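PDB 7EEH: TqaL from Neurospora crassa, which belongs to the 2OG-Fe dioxygenase family of the cupin clan and holds an iron ion in a double-stranded beta-helix core. Local coordinates for residues B[83-88]-B[140-145]; B[235-240]-B[269-274]. The protein carries 1 engineered substitution. All blocks are in the same frame, centred on the assembly; numbering follows the deposited sequence.

Interaction 1 of 2, residues B[83-88]-B[140-145]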
ATOM      1  N   PHE B  83      16.261  22.838  12.184  1.00 27.55           N
ATOM      2  CA  PHE B  83      15.249  22.589  11.166  1.00 24.12           C
ATOM      3  C   PHE B  83      14.965  23.928  10.486  1.00 27.39           C
ATOM      4  O   PHE B  83      14.382  24.826  11.098  1.00 29.08           O
ATOM      5  CB  PHE B  83      13.990  21.991  11.787  1.00 25.07           C
ATOM      6  CG  PHE B  83      14.125  20.542  12.200  1.00 24.28           C
ATOM      7  CD1 PHE B  83      14.226  19.541  11.253  1.00 23.75           C
ATOM      8  CD2 PHE B  83      14.114  20.189  13.539  1.00 25.85           C
ATOM      9  CE1 PHE B  83      14.316  18.209  11.636  1.00 25.82           C
ATOM     10  CE2 PHE B  83      14.210  18.865  13.931  1.00 25.63           C
ATOM     11  CZ  PHE B  83      14.315  17.873  12.976  1.00 23.99           C
ATOM     12  N   ASP B  84      15.414  24.082   9.245  1.00 30.33           N
ATOM     13  CA  ASP B  84      15.302  25.333   8.501  1.00 32.64           C
ATOM     14  C   ASP B  84      14.200  25.166   7.462  1.00 31.10           C
ATOM     15  O   ASP B  84      14.381  24.457   6.463  1.00 31.80           O
ATOM     16  CB  ASP B  84      16.635  25.687   7.840  1.00 29.00           C
ATOM     17  CG  ASP B  84      16.651  27.096   7.265  1.00 35.87           C
ATOM     18  OD1 ASP B  84      15.577  27.595   6.878  1.00 33.15           O
ATOM     19  OD2 ASP B  84      17.744  27.703   7.210  1.00 36.15           O
ATOM     20  N   PHE B  85      13.070  25.815   7.684  1.00 32.86           N
ATOM     21  CA  PHE B  85      11.937  25.634   6.791  1.00 34.04           C
ATOM     22  C   PHE B  85      11.890  26.665   5.671  1.00 38.19           C
ATOM     23  O   PHE B  85      10.938  26.661   4.888  1.00 39.31           O
ATOM     24  CB  PHE B  85      10.643  25.617   7.596  1.00 33.72           C
ATOM     25  CG  PHE B  85      10.389  24.294   8.248  1.00 34.72           C
ATOM     26  CD1 PHE B  85      10.032  23.195   7.482  1.00 35.21           C
ATOM     27  CD2 PHE B  85      10.572  24.125   9.606  1.00 33.74           C
ATOM     28  CE1 PHE B  85       9.823  21.964   8.069  1.00 35.02           C
ATOM     29  CE2 PHE B  85      10.372  22.890  10.199  1.00 30.52           C
ATOM     30  CZ  PHE B  85       9.994  21.814   9.432  1.00 29.67           C
ATOM     31  N   SER B  86      12.906  27.522   5.562  1.00 38.36           N
ATOM     32  CA  SER B  86      13.110  28.322   4.362  1.00 38.73           C
ATOM     33  C   SER B  86      13.958  27.573   3.346  1.00 34.67           C
ATOM     34  O   SER B  86      13.602  27.492   2.171  1.00 35.99           O
ATOM     35  CB  SER B  86      13.777  29.654   4.706  1.00 41.16           C
ATOM     36  OG  SER B  86      13.063  30.315   5.722  1.00 50.41           O
ATOM     37  N   THR B  87      15.082  27.021   3.789  1.00 33.63           N
ATOM     38  CA  THR B  87      15.879  26.149   2.941  1.00 35.25           C
ATOM     39  C   THR B  87      15.325  24.733   2.878  1.00 34.18           C
ATOM     40  O   THR B  87      15.820  23.934   2.080  1.00 36.16           O
ATOM     41  CB  THR B  87      17.329  26.112   3.432  1.00 36.30           C
ATOM     42  OG1 THR B  87      17.387  25.444   4.697  1.00 37.30           O
ATOM     43  CG2 THR B  87      17.881  27.531   3.589  1.00 33.51           C
ATOM     44  N   ARG B  88      14.313  24.420   3.684  1.00 32.42           N
ATOM     45  CA  ARG B  88      13.713  23.089   3.744  1.00 33.99           C
ATOM     46  C   ARG B  88      14.779  22.005   3.907  1.00 32.12           C
ATOM     47  O   ARG B  88      14.853  21.037   3.144  1.00 30.76           O
ATOM     48  CB  ARG B  88      12.836  22.835   2.521  1.00 42.71           C
ATOM     49  CG  ARG B  88      11.437  23.391   2.686  1.00 41.93           C
ATOM     50  CD  ARG B  88      10.804  23.722   1.352  1.00 51.23           C
ATOM     51  NE  ARG B  88      10.273  22.537   0.679  1.00 55.97           N
ATOM     52  CZ  ARG B  88       9.031  22.082   0.826  1.00 55.81           C
ATOM     53  NH1 ARG B  88       8.176  22.703   1.635  1.00 57.17           N
ATOM     54  NH2 ARG B  88       8.641  21.002   0.161  1.00 57.21           N
ATOM     55  N   ILE B 140       6.774  15.425  10.707  1.00 21.11           N
ATOM     56  CA  ILE B 140       5.614  15.316  11.590  1.00 21.74           C
ATOM     57  C   ILE B 140       5.322  16.656  12.266  1.00 25.63           C
ATOM     58  O   ILE B 140       4.192  17.154  12.237  1.00 22.23           O
ATOM     59  CB  ILE B 140       5.839  14.201  12.624  1.00 23.22           C
ATOM     60  CG1 ILE B 140       5.822  12.841  11.935  1.00 20.10           C
ATOM     61  CG2 ILE B 140       4.779  14.263  13.722  1.00 21.26           C
ATOM     62  CD1 ILE B 140       6.088  11.705  12.869  1.00 22.03           C
ATOM     63  N   CYS B 141       6.341  17.268  12.873  1.00 19.73           N
ATOM     64  CA  CYS B 141       6.096  18.449  13.697  1.00 20.55           C
ATOM     65  C   CYS B 141       5.753  19.676  12.860  1.00 22.89           C
ATOM     66  O   CYS B 141       5.079  20.586  13.352  1.00 23.58           O
ATOM     67  CB  CYS B 141       7.318  18.736  14.566  1.00 20.80           C
ATOM     68  SG  CYS B 141       7.619  17.407  15.736  1.00 19.97           S
ATOM     69  N   HIS B 142       6.216  19.717  11.610  1.00 23.73           N
ATOM     70  CA  HIS B 142       5.942  20.821  10.696  1.00 28.56           C
ATOM     71  C   HIS B 142       4.450  21.092  10.597  1.00 26.90           C
ATOM     72  O   HIS B 142       3.667  20.193  10.283  1.00 24.62           O
ATOM     73  CB  HIS B 142       6.508  20.479   9.315  1.00 30.57           C
ATOM     74  CG  HIS B 142       6.340  21.561   8.295  1.00 36.82           C
ATOM     75  ND1 HIS B 142       6.112  21.294   6.961  1.00 38.40           N
ATOM     76  CD2 HIS B 142       6.383  22.909   8.409  1.00 32.37           C
ATOM     77  CE1 HIS B 142       6.013  22.433   6.299  1.00 37.48           C
ATOM     78  NE2 HIS B 142       6.171  23.428   7.154  1.00 36.23           N
ATOM     79  N   GLY B 143       4.058  22.336  10.861  1.00 26.22           N
ATOM     80  CA  GLY B 143       2.679  22.760  10.736  1.00 28.08           C
ATOM     81  C   GLY B 143       1.766  22.403  11.887  1.00 28.51           C
ATOM     82  O   GLY B 143       0.596  22.796  11.864  1.00 26.27           O
ATOM     83  N   VAL B 144       2.243  21.679  12.897  1.00 25.56           N
ATOM     84  CA  VAL B 144       1.374  21.275  13.996  1.00 22.99           C
ATOM     85  C   VAL B 144       1.238  22.425  14.982  1.00 25.07           C
ATOM     86  O   VAL B 144       2.220  22.840  15.605  1.00 21.60           O
ATOM     87  CB  VAL B 144       1.902  20.016  14.695  1.00 23.09           C
ATOM     88  CG1 VAL B 144       1.026  19.701  15.900  1.00 25.28           C
ATOM     89  CG2 VAL B 144       1.920  18.842  13.734  1.00 21.19           C
ATOM     90  N   GLN B 145       0.016  22.938  15.134  1.00 22.55           N
ATOM     91  CA  GLN B 145      -0.230  24.038  16.067  1.00 24.39           C
ATOM     92  C   GLN B 145      -0.180  23.543  17.507  1.00 25.42           C
ATOM     93  O   GLN B 145      -0.830  22.550  17.859  1.00 22.16           O
ATOM     94  CB  GLN B 145      -1.593  24.678  15.776  1.00 28.04           C
ATOM     95  CG  GLN B 145      -1.649  25.432  14.449  1.00 29.44           C
ATOM     96  CD  GLN B 145      -2.838  26.389  14.366  1.00 44.86           C
ATOM     97  OE1 GLN B 145      -3.791  26.287  15.139  1.00 43.69           O
ATOM     98  NE2 GLN B 145      -2.776  27.329  13.430  1.00 50.10           N
TER
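An offset aromatic stack between Phe85 and His142 joins the turn after strand 74-84 to the C-terminal end of helix 128-141. The evidence is in the planes: they lie 12° apart with centroids separated by 4.3 Å, and each ring is met near its rim. Phe85 leads with the CD1-CE1-CZ side of its ring; CE1 comes within 3.5 Å of His142 CG, while CZ reaches back to His142 CB at 3.7 Å. The imidazole is carried out from the helix end because its CG stands anti to the backbone N (chi1 -178°).

Both backbones are shaped locally. Asp84 OD1 accepts from Ser86 N at 3.0 Å, nearly along the C-O axis, and from Thr87 N at 3.2 Å from well above the carboxylate plane; the first bond defines an Asx turn around Phe85 and the second extends it to an Asx motif. On the other side, a type II turn from Cys141 to Val144 closes with Val144 N to Cys141 O at 3.1 Å, and Gly143 supplies the positive phi. Trp159 also meets the Phe85 ring, and Phe10 of a second subunit meets His142 edge-to-face. The stack thus lies near a subunit boundary and pairs an Asx turn with a type II beta turn at a helix C-terminus.

Interaction 2 of 2, residues B[235-240]-B[269-274]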
ATOM      1  N   VAL B 235       4.311   4.093  28.487  1.00 25.70           N
ATOM      2  CA  VAL B 235       5.054   3.559  27.362  1.00 26.85           C
ATOM      3  C   VAL B 235       6.397   3.018  27.841  1.00 24.65           C
ATOM      4  O   VAL B 235       6.928   3.451  28.868  1.00 25.33           O
ATOM      5  CB  VAL B 235       5.220   4.642  26.280  1.00 33.24           C
ATOM      6  CG1 VAL B 235       6.422   5.506  26.543  1.00 25.50           C
ATOM      7  CG2 VAL B 235       5.319   4.000  24.980  1.00 32.56           C
ATOM      8  N   GLN B 236       6.940   2.051  27.095  1.00 24.41           N
ATOM      9  CA  GLN B 236       8.213   1.434  27.464  1.00 24.10           C
ATOM     10  C   GLN B 236       8.993   1.060  26.208  1.00 26.37           C
ATOM     11  O   GLN B 236       8.617   0.122  25.504  1.00 27.32           O
ATOM     12  CB  GLN B 236       7.986   0.203  28.334  1.00 24.78           C
ATOM     13  CG  GLN B 236       9.280  -0.382  28.883  1.00 27.72           C
ATOM     14  CD  GLN B 236       9.088  -1.762  29.480  1.00 34.52           C
ATOM     15  OE1 GLN B 236       8.371  -2.593  28.928  1.00 33.75           O
ATOM     16  NE2 GLN B 236       9.720  -2.007  30.617  1.00 33.77           N
ATOM     17  N   HIS B 237      10.095   1.756  25.940  1.00 21.43           N
ATOM     18  CA  HIS B 237      10.957   1.339  24.847  1.00 21.73           C
ATOM     19  C   HIS B 237      11.574  -0.014  25.172  1.00 21.08           C
ATOM     20  O   HIS B 237      12.062  -0.231  26.281  1.00 25.93           O
ATOM     21  CB  HIS B 237      12.078   2.343  24.603  1.00 20.81           C
ATOM     22  CG  HIS B 237      11.628   3.760  24.424  1.00 19.25           C
ATOM     23  ND1 HIS B 237      11.146   4.526  25.461  1.00 18.73           N
ATOM     24  CD2 HIS B 237      11.683   4.580  23.345  1.00 17.70           C
ATOM     25  CE1 HIS B 237      10.897   5.750  25.023  1.00 22.24           C
ATOM     26  NE2 HIS B 237      11.223   5.810  23.745  1.00 20.62           N
ATOM     27  N   ARG B 238      11.557  -0.925  24.205  1.00 21.44           N
ATOM     28  CA  ARG B 238      12.207  -2.223  24.384  1.00 26.95           C
ATOM     29  C   ARG B 238      12.938  -2.728  23.153  1.00 22.30           C
ATOM     30  O   ARG B 238      13.814  -3.581  23.297  1.00 24.37           O
ATOM     31  CB  ARG B 238      11.188  -3.297  24.814  1.00 31.08           C
ATOM     32  CG  ARG B 238      10.088  -2.800  25.749  1.00 35.18           C
ATOM     33  CD  ARG B 238       8.873  -3.720  25.773  1.00 38.19           C
ATOM     34  NE  ARG B 238       9.261  -5.118  25.801  1.00 43.07           N
ATOM     35  CZ  ARG B 238       8.551  -6.081  26.377  1.00 55.02           C
ATOM     36  NH1 ARG B 238       7.404  -5.787  26.976  1.00 54.02           N
ATOM     37  NH2 ARG B 238       8.991  -7.339  26.354  1.00 50.30           N
ATOM     38  N   HIS B 239      12.619  -2.265  21.959  1.00 22.57           N
ATOM     39  CA  HIS B 239      13.171  -2.824  20.740  1.00 23.03           C
ATOM     40  C   HIS B 239      13.739  -1.708  19.882  1.00 23.01           C
ATOM     41  O   HIS B 239      13.221  -0.583  19.866  1.00 20.44           O
ATOM     42  CB  HIS B 239      12.101  -3.607  19.954  1.00 25.93           C
ATOM     43  CG  HIS B 239      11.439  -4.693  20.749  1.00 26.65           C
ATOM     44  ND1 HIS B 239      10.101  -4.662  21.084  1.00 29.43           N
ATOM     45  CD2 HIS B 239      11.933  -5.836  21.283  1.00 29.34           C
ATOM     46  CE1 HIS B 239       9.797  -5.743  21.782  1.00 28.47           C
ATOM     47  NE2 HIS B 239      10.891  -6.469  21.920  1.00 32.46           N
ATOM     48  N   PHE B 240      14.813  -2.046  19.169  1.00 19.68           N
ATOM     49  CA  PHE B 240      15.536  -1.133  18.299  1.00 20.76           C
ATOM     50  C   PHE B 240      14.591  -0.216  17.531  1.00 22.99           C
ATOM     51  O   PHE B 240      13.758  -0.679  16.747  1.00 20.93           O
ATOM     52  CB  PHE B 240      16.397  -1.941  17.313  1.00 19.66           C
ATOM     53  CG  PHE B 240      17.129  -1.096  16.319  1.00 21.64           C
ATOM     54  CD1 PHE B 240      17.999  -0.107  16.748  1.00 22.62           C
ATOM     55  CD2 PHE B 240      16.962  -1.296  14.959  1.00 23.45           C
ATOM     56  CE1 PHE B 240      18.677   0.688  15.848  1.00 22.96           C
ATOM     57  CE2 PHE B 240      17.646  -0.517  14.033  1.00 24.72           C
ATOM     58  CZ  PHE B 240      18.509   0.486  14.481  1.00 25.42           C
ATOM     59  N   ARG B 269      21.354   1.542  28.899  1.00 23.46           N
ATOM     60  CA  ARG B 269      20.248   1.848  27.987  1.00 25.59           C
ATOM     61  C   ARG B 269      20.708   2.959  27.059  1.00 24.27           C
ATOM     62  O   ARG B 269      21.117   4.021  27.538  1.00 21.73           O
ATOM     63  CB  ARG B 269      19.006   2.291  28.762  1.00 25.39           C
ATOM     64  CG  ARG B 269      17.741   2.527  27.926  1.00 22.62           C
ATOM     65  CD  ARG B 269      16.601   2.793  28.885  1.00 26.57           C
ATOM     66  NE  ARG B 269      15.355   3.221  28.257  1.00 26.71           N
ATOM     67  CZ  ARG B 269      14.933   4.478  28.167  1.00 30.92           C
ATOM     68  NH1 ARG B 269      15.668   5.488  28.632  1.00 30.45           N
ATOM     69  NH2 ARG B 269      13.754   4.722  27.603  1.00 22.45           N
ATOM     70  N   ASP B 270      20.644   2.727  25.751  1.00 21.63           N
ATOM     71  CA  ASP B 270      21.132   3.683  24.757  1.00 19.94           C
ATOM     72  C   ASP B 270      19.951   4.367  24.067  1.00 22.39           C
ATOM     73  O   ASP B 270      19.106   3.690  23.474  1.00 19.13           O
ATOM     74  CB  ASP B 270      22.013   2.990  23.724  1.00 19.25           C
ATOM     75  CG  ASP B 270      23.181   2.238  24.358  1.00 26.70           C
ATOM     76  OD1 ASP B 270      23.576   2.595  25.484  1.00 23.32           O
ATOM     77  OD2 ASP B 270      23.681   1.287  23.732  1.00 25.18           O
HETATM   78  N   MSE B 271      19.922   5.700  24.120  1.00 20.86           N
HETATM   79  CA  MSE B 271      18.835   6.513  23.555  1.00 21.64           C
HETATM   80  C   MSE B 271      19.367   7.587  22.613  1.00 22.01           C
HETATM   81  O   MSE B 271      20.496   8.055  22.775  1.00 18.12           O
HETATM   82  CB  MSE B 271      18.043   7.226  24.662  1.00 20.35           C
HETATM   83  CG  MSE B 271      17.370   6.331  25.698  1.00 23.49           C
HETATM   84 SE   MSE B 271      16.167   4.997  24.952  1.00 27.03          SE
HETATM   85  CE  MSE B 271      14.714   6.290  24.565  1.00 16.75           C
ATOM     86  N   LEU B 272      18.547   7.997  21.652  1.00 17.96           N
ATOM     87  CA  LEU B 272      18.671   9.309  21.030  1.00 16.45           C
ATOM     88  C   LEU B 272      17.541  10.170  21.583  1.00 20.70           C
ATOM     89  O   LEU B 272      16.384   9.747  21.564  1.00 18.36           O
ATOM     90  CB  LEU B 272      18.590   9.211  19.504  1.00 17.56           C
ATOM     91  CG  LEU B 272      19.721   8.428  18.825  1.00 17.35           C
ATOM     92  CD1 LEU B 272      19.403   8.199  17.359  1.00 19.60           C
ATOM     93  CD2 LEU B 272      21.061   9.166  18.996  1.00 14.98           C
ATOM     94  N   ILE B 273      17.874  11.354  22.096  1.00 18.61           N
ATOM     95  CA  ILE B 273      16.890  12.254  22.694  1.00 18.19           C
ATOM     96  C   ILE B 273      16.936  13.568  21.923  1.00 18.78           C
ATOM     97  O   ILE B 273      17.957  14.270  21.941  1.00 17.48           O
ATOM     98  CB  ILE B 273      17.138  12.475  24.191  1.00 16.75           C
ATOM     99  CG1 ILE B 273      17.148  11.134  24.926  1.00 19.46           C
ATOM    100  CG2 ILE B 273      16.075  13.402  24.772  1.00 18.98           C
ATOM    101  CD1 ILE B 273      17.654  11.215  26.330  1.00 29.54           C
ATOM    102  N   PHE B 274      15.837  13.892  21.234  1.00 16.42           N
ATOM    103  CA  PHE B 274      15.719  15.087  20.403  1.00 15.76           C
ATOM    104  C   PHE B 274      14.861  16.102  21.142  1.00 20.10           C
ATOM    105  O   PHE B 274      13.678  15.842  21.376  1.00 17.70           O
ATOM    106  CB  PHE B 274      15.062  14.787  19.043  1.00 18.28           C
ATOM    107  CG  PHE B 274      15.714  13.668  18.238  1.00 19.02           C
ATOM    108  CD1 PHE B 274      15.551  12.346  18.597  1.00 16.28           C
ATOM    109  CD2 PHE B 274      16.420  13.959  17.077  1.00 21.49           C
ATOM    110  CE1 PHE B 274      16.120  11.319  17.852  1.00 17.10           C
ATOM    111  CE2 PHE B 274      16.992  12.943  16.310  1.00 21.64           C
ATOM    112  CZ  PHE B 274      16.841  11.616  16.706  1.00 23.65           C
TER
HETATM  113  O   HOH W   1      12.830   1.903  27.814  1.00 26.18           O
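His237 and Met271 are brought together by a first torsion that sets CG anti to the carbonyl carbon in each (chi1 -60° in Met271), with Met271, a selenomethionine, bent again at chi2 and chi3 so that its methyl lies over the imidazole. The contact spans two beta sheets of the cupin-type double-stranded beta-helix: His237 follows strand 231-236 of the smaller sheet, and Met271 and Arg269 belong to strand 267-277 of the larger. A CH-pi geometry is supported by Met271 CE standing 3.7 Å from the centroid of the His237 ring, 13° off its normal. The ring's NE2 is hydrogen-bonded to the carbonyl of Thr193 on strand 190-199, which helps fix its rotation.

Arg269 runs extended from CG to NE and approaches His237 at about a right angle, the guanidinium and imidazole planes 77° apart; Arg269 NH2 lies 3.4 Å from His237 ND1. Met271 SE sits 3.5 Å above the guanidinium plane of Arg269, over its centre, so the selenomethionine packs against both polar groups. A water bridges the loop after strand 231-236 and strand 267-277, donating to His237 O at 2.7 Å and accepting from Arg269 NE at 2.9 Å.

Both segments of interaction 1 precede those of interaction 2 along the chain, and all four belong to the 2OG-Fe dioxygenase family region. The centres of the two contacts are 24 Å apart and their nearest atoms about 6 Å. Strands 74-84 and 267-277 belong to the same eight-stranded antiparallel sheet, with strand 158-170 between them. Helix 128-141 also relates the two: its end enters interaction 1, while its body packs on Leu272 and Phe274 of strand 267-277. Interaction 1 therefore joins the end of an inner strand, at the turn that follows it, to the end of that helix at the surface, whereas interaction 2 is buried between the sheets. The side chain of Arg269 in interaction 2 is about 10 Å from the bound iron ion.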